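Local coordinates for ribosome-binding factor A (Thermus thermophilus, PDB 2DYJ), which assists late maturation of the 30S ribosomal subunit, associating with free 30S subunits and being required for efficient processing of 16S rRNA, at residues E34-S43 against P83-P94. Numbering follows the deposited sequence.
Sequences EAVRLSKDGS and PRLEFLPWRASP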
loop_
_atom_site.group_PDB
_atom_site.type_symbol
_atom_site.label_atom_id
_atom_site.label_comp_id
_atom_site.label_asym_id
_atom_site.label_seq_id
_atom_site.Cartn_x
_atom_site.Cartn_y
_atom_site.Cartn_z
ATOM N N GLU A 34 4.224 -0.930 -7.167
ATOM C CA GLU A 34 5.193 -0.227 -8.000
ATOM C C GLU A 34 5.778 0.997 -7.315
ATOM O O GLU A 34 6.932 1.362 -7.555
ATOM C CB GLU A 34 4.559 0.211 -9.325
ATOM C CG GLU A 34 5.521 1.045 -10.182
ATOM C CD GLU A 34 4.820 2.132 -10.969
ATOM O OE1 GLU A 34 5.514 3.040 -11.476
ATOM O OE2 GLU A 34 3.578 2.078 -11.081
ATOM N N ALA A 35 4.994 1.643 -6.465
ATOM C CA ALA A 35 5.499 2.836 -5.797
ATOM C C ALA A 35 4.493 3.328 -4.773
ATOM O O ALA A 35 3.361 2.867 -4.749
ATOM C CB ALA A 35 5.748 3.921 -6.841
ATOM N N VAL A 36 4.932 4.234 -3.908
ATOM C CA VAL A 36 4.054 4.850 -2.917
ATOM C C VAL A 36 4.474 6.301 -2.842
ATOM O O VAL A 36 5.622 6.641 -3.145
ATOM C CB VAL A 36 4.173 4.204 -1.506
ATOM C CG1 VAL A 36 3.925 2.700 -1.612
ATOM C CG2 VAL A 36 5.550 4.489 -0.885
ATOM N N ARG A 37 3.543 7.161 -2.459
ATOM C CA ARG A 37 3.833 8.578 -2.321
ATOM C C ARG A 37 3.045 9.055 -1.110
ATOM O O ARG A 37 1.833 8.863 -1.040
ATOM C CB ARG A 37 3.394 9.324 -3.578
ATOM C CG ARG A 37 3.635 10.824 -3.527
ATOM C CD ARG A 37 2.901 11.510 -4.673
ATOM N NE ARG A 37 1.465 11.233 -4.612
ATOM C CZ ARG A 37 0.587 11.603 -5.538
ATOM N NH1 ARG A 37 0.994 12.274 -6.612
ATOM N NH2 ARG A 37 -0.700 11.300 -5.390
ATOM N N LEU A 38 3.740 9.647 -0.147
ATOM C CA LEU A 38 3.095 10.136 1.072
ATOM C C LEU A 38 2.667 11.585 0.886
ATOM O O LEU A 38 3.366 12.357 0.224
ATOM C CB LEU A 38 4.082 10.021 2.241
ATOM C CG LEU A 38 3.578 9.991 3.684
ATOM C CD1 LEU A 38 2.594 8.859 3.882
ATOM C CD2 LEU A 38 4.775 9.826 4.621
ATOM N N SER A 39 1.513 11.955 1.445
ATOM C CA SER A 39 1.043 13.335 1.352
ATOM C C SER A 39 1.995 14.235 2.146
ATOM O O SER A 39 2.715 13.771 3.037
ATOM C CB SER A 39 -0.403 13.463 1.890
ATOM O OG SER A 39 -0.524 13.014 3.234
ATOM N N LYS A 40 1.997 15.521 1.811
ATOM C CA LYS A 40 2.868 16.508 2.458
ATOM C C LYS A 40 2.967 16.371 3.974
ATOM O O LYS A 40 4.053 16.447 4.543
ATOM C CB LYS A 40 2.379 17.925 2.133
ATOM C CG LYS A 40 2.195 18.210 0.652
ATOM C CD LYS A 40 1.436 19.522 0.446
ATOM C CE LYS A 40 1.156 19.790 -1.026
ATOM N NZ LYS A 40 0.303 21.003 -1.214
ATOM N N ASP A 41 1.828 16.157 4.621
ATOM C CA ASP A 41 1.775 16.055 6.071
ATOM C C ASP A 41 1.788 14.635 6.614
ATOM O O ASP A 41 1.601 14.427 7.814
ATOM C CB ASP A 41 0.522 16.785 6.562
ATOM C CG ASP A 41 -0.768 16.122 6.077
ATOM O OD1 ASP A 41 -0.758 15.418 5.029
ATOM O OD2 ASP A 41 -1.801 16.316 6.747
ATOM N N GLY A 42 1.991 13.666 5.726
ATOM C CA GLY A 42 2.017 12.273 6.131
ATOM C C GLY A 42 0.671 11.652 6.462
ATOM O O GLY A 42 0.624 10.534 6.961
ATOM N N SER A 43 -0.427 12.355 6.185
ATOM C CA SER A 43 -1.763 11.829 6.488
ATOM C C SER A 43 -2.216 10.662 5.637
ATOM O O SER A 43 -2.934 9.793 6.115
ATOM C CB SER A 43 -2.815 12.925 6.351
ATOM O OG SER A 43 -2.600 13.912 7.337
ATOM N N PRO A 83 -0.082 6.630 8.197
ATOM C CA PRO A 83 -0.971 7.239 7.205
ATOM C C PRO A 83 -2.059 6.260 6.813
ATOM O O PRO A 83 -1.914 5.041 7.005
ATOM C CB PRO A 83 -0.039 7.532 6.037
ATOM C CG PRO A 83 0.983 6.452 6.132
ATOM C CD PRO A 83 1.244 6.336 7.619
ATOM N N ARG A 84 -3.162 6.776 6.284
ATOM C CA ARG A 84 -4.217 5.888 5.826
ATOM C C ARG A 84 -3.805 5.595 4.400
ATOM O O ARG A 84 -3.040 6.360 3.825
ATOM C CB ARG A 84 -5.588 6.563 5.887
ATOM C CG ARG A 84 -5.969 6.990 7.305
ATOM C CD ARG A 84 -5.588 5.933 8.357
ATOM N NE ARG A 84 -6.236 4.638 8.135
ATOM C CZ ARG A 84 -6.421 3.740 9.111
ATOM N NH1 ARG A 84 -6.006 4.014 10.343
ATOM N NH2 ARG A 84 -7.017 2.575 8.870
ATOM N N LEU A 85 -4.298 4.502 3.827
ATOM C CA LEU A 85 -3.881 4.099 2.485
ATOM C C LEU A 85 -4.899 4.308 1.378
ATOM O O LEU A 85 -6.076 4.017 1.557
ATOM C CB LEU A 85 -3.507 2.621 2.506
ATOM C CG LEU A 85 -2.657 2.255 3.740
ATOM C CD1 LEU A 85 -2.501 0.719 3.875
ATOM C CD2 LEU A 85 -1.288 2.914 3.584
ATOM N N GLU A 86 -4.422 4.795 0.232
ATOM C CA GLU A 86 -5.271 4.991 -0.935
ATOM C C GLU A 86 -4.639 4.102 -2.007
ATOM O O GLU A 86 -3.441 4.214 -2.263
ATOM C CB GLU A 86 -5.231 6.455 -1.369
ATOM C CG GLU A 86 -6.012 6.728 -2.635
ATOM C CD GLU A 86 -5.738 8.112 -3.196
ATOM O OE1 GLU A 86 -4.669 8.684 -2.884
ATOM O OE2 GLU A 86 -6.584 8.612 -3.968
ATOM N N PHE A 87 -5.423 3.215 -2.622
ATOM C CA PHE A 87 -4.854 2.320 -3.622
ATOM C C PHE A 87 -5.209 2.750 -5.032
ATOM O O PHE A 87 -6.382 2.948 -5.352
ATOM C CB PHE A 87 -5.326 0.907 -3.351
ATOM C CG PHE A 87 -4.914 0.415 -1.988
ATOM C CD1 PHE A 87 -3.634 -0.073 -1.776
ATOM C CD2 PHE A 87 -5.807 0.480 -0.914
ATOM C CE1 PHE A 87 -3.233 -0.503 -0.489
ATOM C CE2 PHE A 87 -5.422 0.053 0.376
ATOM C CZ PHE A 87 -4.133 -0.438 0.577
ATOM N N LEU A 88 -4.178 2.876 -5.862
ATOM C CA LEU A 88 -4.346 3.324 -7.243
ATOM C C LEU A 88 -3.633 2.413 -8.233
ATOM O O LEU A 88 -2.711 1.685 -7.881
ATOM C CB LEU A 88 -3.773 4.746 -7.390
ATOM C CG LEU A 88 -4.385 5.810 -6.457
ATOM C CD1 LEU A 88 -3.517 7.052 -6.399
ATOM C CD2 LEU A 88 -5.783 6.166 -6.957
ATOM N N PRO A 89 -4.061 2.441 -9.504
ATOM C CA PRO A 89 -3.429 1.611 -10.535
ATOM C C PRO A 89 -2.015 2.154 -10.795
ATOM O O PRO A 89 -1.774 3.360 -10.616
ATOM C CB PRO A 89 -4.355 1.793 -11.733
ATOM C CG PRO A 89 -4.872 3.194 -11.539
ATOM C CD PRO A 89 -5.188 3.209 -10.057
ATOM N N TRP A 90 -1.095 1.280 -11.211
ATOM C CA TRP A 90 0.288 1.691 -11.455
ATOM C C TRP A 90 0.435 2.796 -12.481
ATOM O O TRP A 90 1.393 3.563 -12.432
ATOM C CB TRP A 90 1.165 0.509 -11.900
ATOM C CG TRP A 90 0.953 0.071 -13.335
ATOM C CD1 TRP A 90 -0.003 -0.791 -13.796
ATOM C CD2 TRP A 90 1.711 0.485 -14.491
ATOM N NE1 TRP A 90 0.112 -0.941 -15.161
ATOM C CE2 TRP A 90 1.152 -0.171 -15.613
ATOM C CE3 TRP A 90 2.808 1.343 -14.684
ATOM C CZ2 TRP A 90 1.653 0.003 -16.917
ATOM C CZ3 TRP A 90 3.308 1.517 -15.985
ATOM C CH2 TRP A 90 2.727 0.848 -17.079
ATOM N N ARG A 91 -0.496 2.888 -13.415
ATOM C CA ARG A 91 -0.388 3.929 -14.428
ATOM C C ARG A 91 -0.495 5.324 -13.815
ATOM O O ARG A 91 -0.002 6.304 -14.373
ATOM C CB ARG A 91 -1.456 3.734 -15.497
ATOM C CG ARG A 91 -2.876 3.823 -14.996
ATOM C CD ARG A 91 -3.875 3.821 -16.167
ATOM N NE ARG A 91 -5.237 3.991 -15.679
ATOM C CZ ARG A 91 -5.974 3.013 -15.162
ATOM N NH1 ARG A 91 -5.484 1.786 -15.079
ATOM N NH2 ARG A 91 -7.185 3.274 -14.698
ATOM N N ALA A 92 -1.105 5.410 -12.642
ATOM C CA ALA A 92 -1.275 6.686 -11.980
ATOM C C ALA A 92 -0.085 7.198 -11.151
ATOM O O ALA A 92 -0.127 8.320 -10.659
ATOM C CB ALA A 92 -2.538 6.639 -11.110
ATOM N N SER A 93 0.982 6.419 -10.998
ATOM C CA SER A 93 2.100 6.901 -10.181
ATOM C C SER A 93 2.790 8.152 -10.749
ATOM O O SER A 93 3.058 8.247 -11.954
ATOM C CB SER A 93 3.134 5.786 -9.937
ATOM O OG SER A 93 3.694 5.301 -11.143
ATOM N N PRO A 94 3.088 9.130 -9.869
ATOM C CA PRO A 94 3.739 10.400 -10.215
ATOM C C PRO A 94 5.125 10.266 -10.852
ATOM O O PRO A 94 5.310 10.819 -11.962
ATOM C CB PRO A 94 3.770 11.139 -8.876
ATOM C CG PRO A 94 3.900 10.026 -7.880
ATOM C CD PRO A 94 2.913 9.016 -8.406
#
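Glu-34 and Arg-37 on one edge strand meet Trp-90, Ser-93 and Pro-94 of the C-terminal tail, an example of how a chain end can bridge two outer strands that do not pair. With chi1 at 176° the Glu-34 side chain leaves opposite its own amide nitrogen, and a bend at chi2 turns the carboxylate to the tail. There Glu-34 OE1 lies 2.9 Å from Ser-93 OG, a hydroxyl that could instead give its proton to Trp-90 O. The other oxygen, Glu-34 OE2, comes to the edge of the Trp-90 indole, in its plane, and sits 3.0 Å from Trp-90 CB. Farther along, Pro-94 CD lies over one face of the Arg-37 guanidinium, and Pro-94 CG touches Arg-37 CD at 3.7 Å. At the other end Pro-83 packs against Leu-38 and the turn 39-42: Pro-83 CB is 3.7 Å from Leu-38 CD1 and 3.2 Å from Gly-42 O. Beside it, Arg-84 N donates a hydrogen bond to Ser-43 O (3.0 Å). Strand 44-50 runs between strands 32-38 and 84-89, and its Tyr-48 faces Glu-34 and Ala-35 in a classic beta bulge. Leu-38 packs on helix 5-21 and Arg-84 on helix 66-74.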